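Local coordinates for protein blue-light-activated histidine kinase 2 (PDB 4R38) that senses blue light through a flavin-binding LOV domain, the part described here, and as a histidine kinase transfers phosphate from ATP to a protein histidine, at residues L26-I31 with P37-N42; E46-Y51 with G122-M127; R82-V87 with E115-F120. One frame throughout, in Å; residues are numbered along the deposited sequence.

Contact 1: L26-I31 with P37-N42; sequences LTIADI and PLIYVN. With RBF (riboflavin), chain E.
Ile28 and Tyr40 form the central hydrogen-bonded pair of the antiparallel hairpin that makes one edge of the PAS-fold sheet, and a classic beta bulge interrupts it beside them. The bulge gathers two residues, Ile39 and Tyr40, opposite Ile28. Ile28 N donates to Tyr40 O at 3.0 Å, while Ile28 O takes a good bond from Ile39 N (2.9 Å) and a long, weak one from Tyr40 N. Beyond the bulge, Asp30 N reaches Pro37 O and so ties the strands together where the loop begins. On the face carrying Ile28 and Tyr40, the CD2 methyl of Leu26 meets the CE2 side of the tyrosine ring at 4.0 Å, the two side chains crossing at about a right angle; CG2 of Ile28 lies against CG1 of Ile39. Thr27 and Val41 project from the opposite face, the one on which the flavin lies, where Thr27 CG2 touches Val41 CG1 and Thr27 CB rests on Leu38 CD2. The threonine hydroxyl sits between the backbone N and the carbonyl carbon (chi1 61°), which carries Thr27 OG1 to within 3.3 Å of riboflavin C6. Ala29 CB packs near the flavin methyl C7M, and Leu38 also touches Cys61, the residue that can form the flavin adduct, although none is present here. Further out, Asp30 is held by Ser32, Gln33 and a salt bridge to Arg118. At the opposite end Asn42 N-caps the following helix through OD1, which accepts from Phe45 N, while its ND2 donates to Phe24 O. The same Asn42 OD1 receives Leu26 N at 3.1 Å, the donor standing 46° out of the carboxamide plane.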
loop_
_atom_site.group_PDB
_atom_site.type_symbol
_atom_site.label_atom_id
_atom_site.label_comp_id
_atom_site.label_asym_id
_atom_site.label_seq_id
_atom_site.Cartn_x
_atom_site.Cartn_y
_atom_site.Cartn_z
ATOM N N LEU A 26 0.097 8.401 2.150
ATOM C CA LEU A 26 -1.247 7.904 1.919
ATOM C C LEU A 26 -1.375 7.452 0.477
ATOM O O LEU A 26 -0.796 8.064 -0.424
ATOM C CB LEU A 26 -2.258 8.997 2.235
ATOM C CG LEU A 26 -3.744 8.592 2.177
ATOM C CD1 LEU A 26 -4.528 9.251 3.299
ATOM C CD2 LEU A 26 -4.323 8.934 0.822
ATOM N N THR A 27 -2.121 6.362 0.287
ATOM C CA THR A 27 -2.337 5.757 -1.018
ATOM C C THR A 27 -3.795 5.338 -1.127
ATOM O O THR A 27 -4.436 5.024 -0.126
ATOM C CB THR A 27 -1.492 4.498 -1.194
ATOM O OG1 THR A 27 -1.855 3.538 -0.191
ATOM C CG2 THR A 27 0.008 4.810 -1.093
ATOM N N ILE A 28 -4.339 5.357 -2.340
ATOM C CA ILE A 28 -5.690 4.874 -2.563
ATOM C C ILE A 28 -5.586 3.960 -3.772
ATOM O O ILE A 28 -4.907 4.317 -4.727
ATOM C CB ILE A 28 -6.676 6.007 -2.879
ATOM C CG1 ILE A 28 -6.796 6.991 -1.687
ATOM C CG2 ILE A 28 -8.065 5.473 -3.234
ATOM C CD1 ILE A 28 -7.521 8.255 -2.027
ATOM N N ALA A 29 -6.239 2.800 -3.709
ATOM C CA ALA A 29 -6.235 1.825 -4.807
ATOM C C ALA A 29 -7.654 1.558 -5.251
ATOM O O ALA A 29 -8.550 1.563 -4.434
ATOM C CB ALA A 29 -5.615 0.533 -4.356
ATOM N N ASP A 30 -7.849 1.309 -6.548
ATOM C CA ASP A 30 -9.149 0.906 -7.052
ATOM C C ASP A 30 -9.102 -0.614 -7.125
ATOM O O ASP A 30 -8.524 -1.184 -8.064
ATOM C CB ASP A 30 -9.400 1.536 -8.425
ATOM C CG ASP A 30 -10.805 1.234 -8.964
ATOM O OD1 ASP A 30 -11.366 0.189 -8.569
ATOM O OD2 ASP A 30 -11.354 2.040 -9.768
ATOM N N ILE A 31 -9.630 -1.278 -6.099
ATOM C CA ILE A 31 -9.508 -2.733 -6.000
ATOM C C ILE A 31 -10.528 -3.481 -6.852
ATOM O O ILE A 31 -10.548 -4.713 -6.851
ATOM C CB ILE A 31 -9.547 -3.247 -4.526
ATOM C CG1 ILE A 31 -10.895 -2.995 -3.867
ATOM C CG2 ILE A 31 -8.381 -2.619 -3.723
ATOM C CD1 ILE A 31 -11.133 -3.832 -2.637
ATOM N N PRO A 37 -4.737 -1.521 -8.886
ATOM C CA PRO A 37 -3.775 -0.449 -9.140
ATOM C C PRO A 37 -3.945 0.712 -8.206
ATOM O O PRO A 37 -5.066 1.062 -7.864
ATOM C CB PRO A 37 -4.139 0.020 -10.544
ATOM C CG PRO A 37 -5.601 -0.257 -10.621
ATOM C CD PRO A 37 -5.705 -1.621 -9.986
ATOM N N LEU A 38 -2.838 1.327 -7.849
ATOM C CA LEU A 38 -2.880 2.625 -7.186
ATOM C C LEU A 38 -3.482 3.671 -8.123
ATOM O O LEU A 38 -3.141 3.719 -9.291
ATOM C CB LEU A 38 -1.475 3.078 -6.830
ATOM C CG LEU A 38 -0.823 2.319 -5.687
ATOM C CD1 LEU A 38 0.655 2.690 -5.589
ATOM C CD2 LEU A 38 -1.524 2.563 -4.381
ATOM N N ILE A 39 -4.364 4.513 -7.605
ATOM C CA ILE A 39 -4.904 5.646 -8.384
ATOM C C ILE A 39 -4.402 6.977 -7.839
ATOM O O ILE A 39 -4.454 8.002 -8.526
ATOM C CB ILE A 39 -6.437 5.610 -8.498
ATOM C CG1 ILE A 39 -7.119 5.728 -7.116
ATOM C CG2 ILE A 39 -6.900 4.353 -9.244
ATOM C CD1 ILE A 39 -8.630 5.931 -7.197
ATOM N N TYR A 40 -3.928 6.955 -6.593
ATOM C CA TYR A 40 -3.446 8.157 -5.918
ATOM C C TYR A 40 -2.393 7.813 -4.877
ATOM O O TYR A 40 -2.525 6.836 -4.143
ATOM C CB TYR A 40 -4.594 8.873 -5.203
ATOM C CG TYR A 40 -4.146 10.093 -4.416
ATOM C CD1 TYR A 40 -4.065 11.340 -5.023
ATOM C CD2 TYR A 40 -3.756 9.969 -3.094
ATOM C CE1 TYR A 40 -3.636 12.450 -4.314
ATOM C CE2 TYR A 40 -3.321 11.071 -2.374
ATOM C CZ TYR A 40 -3.256 12.294 -2.988
ATOM O OH TYR A 40 -2.811 13.372 -2.269
ATOM N N VAL A 41 -1.345 8.624 -4.827
ATOM C CA VAL A 41 -0.384 8.595 -3.729
ATOM C C VAL A 41 -0.098 10.069 -3.469
ATOM O O VAL A 41 -0.284 10.901 -4.366
ATOM C CB VAL A 41 0.918 7.804 -4.057
ATOM C CG1 VAL A 41 0.577 6.397 -4.512
ATOM C CG2 VAL A 41 1.780 8.520 -5.109
ATOM N N ASN A 42 0.338 10.400 -2.258
ATOM C CA ASN A 42 0.746 11.760 -1.985
ATOM C C ASN A 42 2.267 11.949 -1.937
ATOM O O ASN A 42 3.062 11.020 -2.117
ATOM C CB ASN A 42 0.103 12.257 -0.684
ATOM C CG ASN A 42 0.571 11.511 0.545
ATOM O OD1 ASN A 42 1.390 10.600 0.471
ATOM N ND2 ASN A 42 0.028 11.912 1.711
HETATM N N1 RBF E . 2.042 -3.494 0.135
HETATM C C2 RBF E . 3.311 -3.130 0.454
HETATM O O2 RBF E . 4.207 -3.952 0.413
HETATM N N3 RBF E . 3.564 -1.839 0.828
HETATM C C4 RBF E . 2.611 -0.882 0.803
HETATM O O4 RBF E . 2.870 0.296 1.145
HETATM C C4A RBF E . 1.291 -1.213 0.406
HETATM N N5 RBF E . 0.290 -0.299 0.313
HETATM C C5A RBF E . -0.941 -0.666 -0.082
HETATM C C6 RBF E . -2.015 0.264 -0.170
HETATM C C7 RBF E . -3.286 -0.116 -0.596
HETATM C C7M RBF E . -4.370 0.990 -0.646
HETATM C C8 RBF E . -3.528 -1.451 -0.920
HETATM C C8M RBF E . -4.884 -1.991 -1.376
HETATM C C9 RBF E . -2.514 -2.364 -0.828
HETATM C C9A RBF E . -1.199 -2.013 -0.405
HETATM N N10 RBF E . -0.198 -2.969 -0.362
HETATM C C10 RBF E . 1.068 -2.585 0.054
HETATM C "C1'" RBF E . -0.431 -4.393 -0.611
HETATM C "C2'" RBF E . -0.190 -4.903 -2.028
HETATM O "O2'" RBF E . -0.633 -3.949 -2.905
HETATM C "C3'" RBF E . -0.954 -6.210 -2.219
HETATM O "O3'" RBF E . -2.331 -5.973 -2.122
HETATM C "C4'" RBF E . -0.576 -7.249 -1.167
HETATM O "O4'" RBF E . 0.793 -7.555 -1.223
HETATM C "C5'" RBF E . -1.380 -8.529 -1.360
HETATM O "O5'" RBF E . -1.155 -9.057 -2.655
#

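Contact 2: E46-Y51 with G122-M127; sequences EQMTGY and GIQVDM. With RBF (riboflavin), chain E.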
loop_
_atom_site.group_PDB
_atom_site.type_symbol
_atom_site.label_atom_id
_atom_site.label_comp_id
_atom_site.label_asym_id
_atom_site.label_seq_id
_atom_site.Cartn_x
_atom_site.Cartn_y
_atom_site.Cartn_z
ATOM N N GLU A 46 5.863 9.500 -1.980
ATOM C CA GLU A 46 7.014 9.704 -2.854
ATOM C C GLU A 46 8.298 9.842 -2.045
ATOM O O GLU A 46 9.302 9.249 -2.384
ATOM C CB GLU A 46 6.836 10.956 -3.717
ATOM C CG GLU A 46 5.663 10.941 -4.679
ATOM C CD GLU A 46 5.690 12.154 -5.595
ATOM O OE1 GLU A 46 5.747 13.296 -5.079
ATOM O OE2 GLU A 46 5.686 11.979 -6.830
ATOM N N GLN A 47 8.254 10.618 -0.960
ATOM C CA GLN A 47 9.461 10.872 -0.183
ATOM C C GLN A 47 9.934 9.641 0.570
ATOM O O GLN A 47 11.135 9.394 0.660
ATOM C CB GLN A 47 9.239 12.018 0.808
ATOM C CG GLN A 47 9.050 13.373 0.149
ATOM C CD GLN A 47 8.692 14.465 1.153
ATOM O OE1 GLN A 47 8.482 14.194 2.338
ATOM N NE2 GLN A 47 8.620 15.707 0.678
ATOM N N MET A 48 9.000 8.867 1.110
ATOM C CA MET A 48 9.343 7.625 1.804
ATOM C C MET A 48 9.891 6.546 0.866
ATOM O O MET A 48 10.872 5.870 1.187
ATOM C CB MET A 48 8.126 7.064 2.536
ATOM C CG MET A 48 8.387 5.714 3.239
ATOM S SD MET A 48 6.876 5.008 3.935
ATOM C CE MET A 48 6.120 4.384 2.424
ATOM N N THR A 49 9.252 6.375 -0.284
ATOM C CA THR A 49 9.606 5.268 -1.171
ATOM C C THR A 49 10.654 5.610 -2.221
ATOM O O THR A 49 11.287 4.704 -2.765
ATOM C CB THR A 49 8.403 4.728 -1.937
ATOM O OG1 THR A 49 7.998 5.671 -2.932
ATOM C CG2 THR A 49 7.266 4.364 -1.000
ATOM N N GLY A 50 10.817 6.891 -2.539
ATOM C CA GLY A 50 11.738 7.288 -3.594
ATOM C C GLY A 50 11.178 7.164 -5.007
ATOM O O GLY A 50 11.880 7.471 -5.968
ATOM N N TYR A 51 9.916 6.737 -5.126
ATOM C CA TYR A 51 9.215 6.651 -6.410
ATOM C C TYR A 51 8.369 7.885 -6.703
ATOM O O TYR A 51 7.639 8.363 -5.838
ATOM C CB TYR A 51 8.284 5.436 -6.426
ATOM C CG TYR A 51 8.990 4.103 -6.476
ATOM C CD1 TYR A 51 9.357 3.534 -7.693
ATOM C CD2 TYR A 51 9.279 3.398 -5.310
ATOM C CE1 TYR A 51 9.996 2.314 -7.745
ATOM C CE2 TYR A 51 9.919 2.162 -5.364
ATOM C CZ TYR A 51 10.275 1.640 -6.578
ATOM O OH TYR A 51 10.902 0.419 -6.611
ATOM N N GLY A 122 -4.833 3.323 2.301
ATOM C CA GLY A 122 -3.780 2.842 3.180
ATOM C C GLY A 122 -2.853 3.980 3.591
ATOM O O GLY A 122 -2.617 4.911 2.814
ATOM N N ILE A 123 -2.358 3.929 4.825
ATOM C CA ILE A 123 -1.242 4.781 5.207
ATOM C C ILE A 123 -0.049 3.903 5.506
ATOM O O ILE A 123 -0.200 2.735 5.900
ATOM C CB ILE A 123 -1.545 5.689 6.416
ATOM C CG1 ILE A 123 -1.896 4.847 7.639
ATOM C CG2 ILE A 123 -2.647 6.660 6.045
ATOM C CD1 ILE A 123 -2.034 5.672 8.895
ATOM N N GLN A 124 1.133 4.460 5.245
ATOM C CA GLN A 124 2.389 3.789 5.450
ATOM C C GLN A 124 3.224 4.591 6.414
ATOM O O GLN A 124 3.401 5.800 6.239
ATOM C CB GLN A 124 3.170 3.704 4.152
ATOM C CG GLN A 124 2.511 2.870 3.118
ATOM C CD GLN A 124 1.437 3.569 2.325
ATOM O OE1 GLN A 124 1.341 4.795 2.303
ATOM N NE2 GLN A 124 0.618 2.773 1.639
ATOM N N VAL A 125 3.753 3.896 7.409
ATOM C CA VAL A 125 4.652 4.493 8.382
ATOM C C VAL A 125 5.990 3.766 8.321
ATOM O O VAL A 125 6.068 2.555 8.542
ATOM C CB VAL A 125 4.101 4.366 9.808
ATOM C CG1 VAL A 125 5.064 5.023 10.807
ATOM C CG2 VAL A 125 2.723 4.983 9.904
ATOM N N ASP A 126 7.035 4.519 8.005
ATOM C CA ASP A 126 8.399 4.017 7.945
ATOM C C ASP A 126 8.930 3.717 9.349
ATOM O O ASP A 126 9.132 4.646 10.145
ATOM C CB ASP A 126 9.250 5.093 7.270
ATOM C CG ASP A 126 10.640 4.624 6.895
ATOM O OD1 ASP A 126 11.133 3.597 7.425
ATOM O OD2 ASP A 126 11.249 5.325 6.059
ATOM N N MET A 127 9.163 2.433 9.648
ATOM C CA MET A 127 9.675 2.021 10.956
ATOM C C MET A 127 11.190 1.784 10.913
ATOM O O MET A 127 11.777 1.328 11.896
ATOM C CB MET A 127 8.976 0.745 11.436
ATOM C CG MET A 127 7.469 0.854 11.572
ATOM S SD MET A 127 7.035 2.038 12.843
ATOM C CE MET A 127 5.237 2.119 12.748
HETATM N N1 RBF E . 2.042 -3.494 0.135
HETATM C C2 RBF E . 3.311 -3.130 0.454
HETATM O O2 RBF E . 4.207 -3.952 0.413
HETATM N N3 RBF E . 3.564 -1.839 0.828
HETATM C C4 RBF E . 2.611 -0.882 0.803
HETATM O O4 RBF E . 2.870 0.296 1.145
HETATM C C4A RBF E . 1.291 -1.213 0.406
HETATM N N5 RBF E . 0.290 -0.299 0.313
HETATM C C5A RBF E . -0.941 -0.666 -0.082
HETATM C C6 RBF E . -2.015 0.264 -0.170
HETATM C C7 RBF E . -3.286 -0.116 -0.596
HETATM C C7M RBF E . -4.370 0.990 -0.646
HETATM C C8 RBF E . -3.528 -1.451 -0.920
HETATM C C8M RBF E . -4.884 -1.991 -1.376
HETATM C C9 RBF E . -2.514 -2.364 -0.828
HETATM C C9A RBF E . -1.199 -2.013 -0.405
HETATM N N10 RBF E . -0.198 -2.969 -0.362
HETATM C C10 RBF E . 1.068 -2.585 0.054
HETATM C "C1'" RBF E . -0.431 -4.393 -0.611
HETATM C "C2'" RBF E . -0.190 -4.903 -2.028
HETATM O "O2'" RBF E . -0.633 -3.949 -2.905
HETATM C "C3'" RBF E . -0.954 -6.210 -2.219
HETATM O "O3'" RBF E . -2.331 -5.973 -2.122
HETATM C "C4'" RBF E . -0.576 -7.249 -1.167
HETATM O "O4'" RBF E . 0.793 -7.555 -1.223
HETATM C "C5'" RBF E . -1.380 -8.529 -1.360
HETATM O "O5'" RBF E . -1.155 -9.057 -2.655
#
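Gln124 NE2 has three polar neighbours: it bonds to Thr27 OG1 and makes weak hydrogen bonds to riboflavin O4 and N5, each 3.4 Å long and bent. Its partner on the same amide, OE1, bonds to Ser25 OG, which should fix the rotation of the carboxamide. The chain bends at chi2 (82°) to bring that group to the flavin, and Gln124 CG passes 3.3 Å from riboflavin O4. Behind it, Met48 from helix 43-49 packs against the aliphatic part of the glutamine. The methionine leaves the helix extended, CG anti to the backbone N, then turns at chi3 (77°) so that its CE methyl lies 3.5 Å from Gln124 CB, the two side chains crossing roughly at right angles. SD lies near the CB atoms of both Gln124 and Asp126, and Met48 CG is 4.0 Å from Asp126 OD2. That carboxylate is itself held by Arg95 through OD2 and by Gly128 N through OD1, and Arg95 also bonds to Met48 O. A glutamine on the last strand, facing flavin N5 and O4, is characteristic of the LOV photoreceptor site.

Contact 3: R82-V87 with E115-F120; sequences RNCEEV and EKCRYF. With RBF (riboflavin), chain E.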
loop_
_atom_site.group_PDB
_atom_site.type_symbol
_atom_site.label_atom_id
_atom_site.label_comp_id
_atom_site.label_asym_id
_atom_site.label_seq_id
_atom_site.Cartn_x
_atom_site.Cartn_y
_atom_site.Cartn_z
ATOM N N ARG A 82 -9.719 -9.096 -0.292
ATOM C CA ARG A 82 -10.780 -9.944 -0.841
ATOM C C ARG A 82 -12.076 -9.852 -0.025
ATOM O O ARG A 82 -13.175 -9.959 -0.573
ATOM C CB ARG A 82 -10.325 -11.413 -0.912
ATOM C CG ARG A 82 -9.137 -11.704 -1.862
ATOM C CD ARG A 82 -8.960 -13.203 -2.169
ATOM N NE ARG A 82 -8.595 -13.959 -0.976
ATOM C CZ ARG A 82 -7.364 -14.152 -0.519
ATOM N NH1 ARG A 82 -6.294 -13.702 -1.167
ATOM N NH2 ARG A 82 -7.198 -14.827 0.607
ATOM N N ASN A 83 -11.944 -9.641 1.286
ATOM C CA ASN A 83 -13.092 -9.597 2.200
ATOM C C ASN A 83 -13.468 -8.193 2.633
ATOM O O ASN A 83 -14.243 -8.009 3.596
ATOM C CB ASN A 83 -12.798 -10.450 3.441
ATOM C CG ASN A 83 -12.752 -11.919 3.124
ATOM O OD1 ASN A 83 -13.790 -12.561 2.975
ATOM N ND2 ASN A 83 -11.544 -12.465 3.007
ATOM N N CYS A 84 -12.931 -7.209 1.910
ATOM C CA CYS A 84 -13.183 -5.788 2.165
ATOM C C CYS A 84 -13.085 -5.427 3.663
ATOM O O CYS A 84 -13.972 -4.768 4.223
ATOM C CB CYS A 84 -14.522 -5.391 1.556
ATOM S SG CYS A 84 -14.818 -3.595 1.588
ATOM N N GLU A 85 -11.982 -5.850 4.284
ATOM C CA GLU A 85 -11.732 -5.687 5.728
ATOM C C GLU A 85 -10.561 -4.754 6.009
ATOM O O GLU A 85 -9.643 -4.618 5.202
ATOM C CB GLU A 85 -11.387 -7.029 6.375
ATOM C CG GLU A 85 -12.480 -8.082 6.392
ATOM C CD GLU A 85 -11.992 -9.415 6.977
ATOM O OE1 GLU A 85 -10.756 -9.618 7.109
ATOM O OE2 GLU A 85 -12.850 -10.267 7.300
ATOM N N GLU A 86 -10.590 -4.106 7.174
ATOM C CA GLU A 86 -9.447 -3.327 7.611
ATOM C C GLU A 86 -8.332 -4.290 7.994
ATOM O O GLU A 86 -8.598 -5.393 8.466
ATOM C CB GLU A 86 -9.806 -2.471 8.846
ATOM C CG GLU A 86 -10.911 -1.472 8.666
ATOM C CD GLU A 86 -11.147 -0.672 9.947
ATOM O OE1 GLU A 86 -10.674 -1.125 11.017
ATOM O OE2 GLU A 86 -11.782 0.406 9.883
ATOM N N VAL A 87 -7.084 -3.874 7.806
ATOM C CA VAL A 87 -5.962 -4.676 8.218
ATOM C C VAL A 87 -4.753 -3.808 8.549
ATOM O O VAL A 87 -4.577 -2.725 8.000
ATOM C CB VAL A 87 -5.573 -5.677 7.083
ATOM C CG1 VAL A 87 -5.057 -4.929 5.864
ATOM C CG2 VAL A 87 -4.572 -6.704 7.562
ATOM N N GLU A 115 -21.262 -1.136 -0.603
ATOM C CA GLU A 115 -21.465 -2.574 -0.736
ATOM C C GLU A 115 -20.584 -3.181 -1.823
ATOM O O GLU A 115 -20.226 -4.354 -1.746
ATOM C CB GLU A 115 -22.929 -2.863 -1.055
ATOM C CG GLU A 115 -23.424 -2.160 -2.305
ATOM C CD GLU A 115 -24.845 -2.533 -2.656
ATOM O OE1 GLU A 115 -25.031 -3.495 -3.437
ATOM O OE2 GLU A 115 -25.773 -1.861 -2.151
ATOM N N LYS A 116 -20.243 -2.381 -2.831
ATOM C CA LYS A 116 -19.378 -2.838 -3.922
ATOM C C LYS A 116 -17.891 -2.778 -3.550
ATOM O O LYS A 116 -17.057 -3.364 -4.245
ATOM C CB LYS A 116 -19.635 -2.014 -5.192
ATOM C CG LYS A 116 -21.054 -2.166 -5.765
ATOM C CD LYS A 116 -21.371 -3.620 -6.106
ATOM C CE LYS A 116 -22.729 -3.785 -6.775
ATOM N NZ LYS A 116 -23.054 -5.230 -6.991
ATOM N N CYS A 117 -17.583 -2.068 -2.463
ATOM C CA CYS A 117 -16.211 -1.922 -1.940
ATOM C C CYS A 117 -15.131 -1.728 -3.003
ATOM O O CYS A 117 -14.239 -2.557 -3.183
ATOM C CB CYS A 117 -15.862 -3.106 -1.058
ATOM S SG CYS A 117 -14.228 -2.960 -0.268
ATOM N N ARG A 118 -15.195 -0.596 -3.681
ATOM C CA ARG A 118 -14.352 -0.354 -4.833
ATOM C C ARG A 118 -12.970 0.176 -4.483
ATOM O O ARG A 118 -12.012 -0.107 -5.164
ATOM C CB ARG A 118 -15.062 0.643 -5.744
ATOM C CG ARG A 118 -14.225 1.128 -6.885
ATOM C CD ARG A 118 -15.083 1.821 -7.929
ATOM N NE ARG A 118 -14.302 1.840 -9.141
ATOM C CZ ARG A 118 -14.602 1.201 -10.265
ATOM N NH1 ARG A 118 -15.767 0.559 -10.417
ATOM N NH2 ARG A 118 -13.752 1.287 -11.268
ATOM N N TYR A 119 -12.888 0.997 -3.444
ATOM C CA TYR A 119 -11.644 1.674 -3.129
ATOM C C TYR A 119 -11.099 1.280 -1.766
ATOM O O TYR A 119 -11.850 1.101 -0.806
ATOM C CB TYR A 119 -11.867 3.187 -3.130
ATOM C CG TYR A 119 -12.355 3.751 -4.454
ATOM C CD1 TYR A 119 -11.462 4.000 -5.503
ATOM C CD2 TYR A 119 -13.698 3.997 -4.662
ATOM C CE1 TYR A 119 -11.925 4.536 -6.712
ATOM C CE2 TYR A 119 -14.157 4.525 -5.846
ATOM C CZ TYR A 119 -13.270 4.771 -6.878
ATOM O OH TYR A 119 -13.754 5.292 -8.067
ATOM N N PHE A 120 -9.781 1.210 -1.700
ATOM C CA PHE A 120 -9.081 0.918 -0.456
ATOM C C PHE A 120 -8.141 2.075 -0.244
ATOM O O PHE A 120 -7.541 2.570 -1.190
ATOM C CB PHE A 120 -8.301 -0.389 -0.559
ATOM C CG PHE A 120 -8.835 -1.501 0.313
ATOM C CD1 PHE A 120 -8.031 -2.091 1.269
ATOM C CD2 PHE A 120 -10.128 -1.960 0.160
ATOM C CE1 PHE A 120 -8.522 -3.098 2.073
ATOM C CE2 PHE A 120 -10.621 -2.975 0.976
ATOM C CZ PHE A 120 -9.813 -3.542 1.912
HETATM N N1 RBF E . 2.042 -3.494 0.135
HETATM C C2 RBF E . 3.311 -3.130 0.454
HETATM O O2 RBF E . 4.207 -3.952 0.413
HETATM N N3 RBF E . 3.564 -1.839 0.828
HETATM C C4 RBF E . 2.611 -0.882 0.803
HETATM O O4 RBF E . 2.870 0.296 1.145
HETATM C C4A RBF E . 1.291 -1.213 0.406
HETATM N N5 RBF E . 0.290 -0.299 0.313
HETATM C C5A RBF E . -0.941 -0.666 -0.082
HETATM C C6 RBF E . -2.015 0.264 -0.170
HETATM C C7 RBF E . -3.286 -0.116 -0.596
HETATM C C7M RBF E . -4.370 0.990 -0.646
HETATM C C8 RBF E . -3.528 -1.451 -0.920
HETATM C C8M RBF E . -4.884 -1.991 -1.376
HETATM C C9 RBF E . -2.514 -2.364 -0.828
HETATM C C9A RBF E . -1.199 -2.013 -0.405
HETATM N N10 RBF E . -0.198 -2.969 -0.362
HETATM C C10 RBF E . 1.068 -2.585 0.054
HETATM C "C1'" RBF E . -0.431 -4.393 -0.611
HETATM C "C2'" RBF E . -0.190 -4.903 -2.028
HETATM O "O2'" RBF E . -0.633 -3.949 -2.905
HETATM C "C3'" RBF E . -0.954 -6.210 -2.219
HETATM O "O3'" RBF E . -2.331 -5.973 -2.122
HETATM C "C4'" RBF E . -0.576 -7.249 -1.167
HETATM O "O4'" RBF E . 0.793 -7.555 -1.223
HETATM C "C5'" RBF E . -1.380 -8.529 -1.360
HETATM O "O5'" RBF E . -1.155 -9.057 -2.655
#
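A disulfide joins Cys84 to Cys117, linking the end of helix 71-82 to the loop that leads into strand 119-128. Cys84 SG and Cys117 SG are 2.0 Å apart and the S-S torsion is 92°, close to the relaxed value for a disulfide. SG is anti to the backbone N in both (chi1 -171° and -176°), and the bridge spans 6.4 Å between Cys84 CA and Cys117 CA. Both half-cystines also have positive phi. For Cys84 this follows from its place as the C-prime residue of a Schellman motif, with Glu85 N bonded to Ala80 O and Cys84 N to Ile81 O; the helix end and the cross-link therefore share one residue.

Under the bridge, Phe120 lies between this loop and the flavin. Its ring turns its edge to the Cys84 backbone: Phe120 CE2 lies 4.0 Å from Cys84 CA, with Glu85 N and Cys117 SG also near the ring plane. Phe120 CZ comes to 3.5 Å from Glu85 O, an oblique approach. At the base of the side chain, Phe120 CB sits 3.9 Å from the riboflavin methyl C8M, while the backbone oxygen of Phe120 is close to C7M. One buried aromatic thus separates the disulfide from the dimethylbenzene end of the flavin. Ile31, Ile81, Met107 and Pro109 pack around the same side chain, placing it among the helix, the central sheet and the loop after strand 25-30.

No hydrogen bond spans the two segments. The covalent bond and the packing of Phe120 are what join them; as with any disulfide, the covalent link would be lost on reduction, whereas the packing of Phe120 does not depend on it.

Contacts 1 and 2 are buried, whereas contact 3 is only partly so and lies farther from the centre of the chain. All three reach one antiparallel sheet and touch riboflavin. Strand 119-128 serves contacts 2 and 3 at its two ends, and its neighbour, strand 25-30, belongs to contact 1. Thr27 N bonds to Gly122 O and Ala29 N to Phe120 O, stitching contact 1 to the other two. The chemistry changes with position: backbone hydrogen bonding, broken by a bulge, in the edge hairpin, methionine packing behind a glutamine that faces the flavin at 46-51 with 122-127, and a covalent cross-link at the periphery in 82-87 with 115-120.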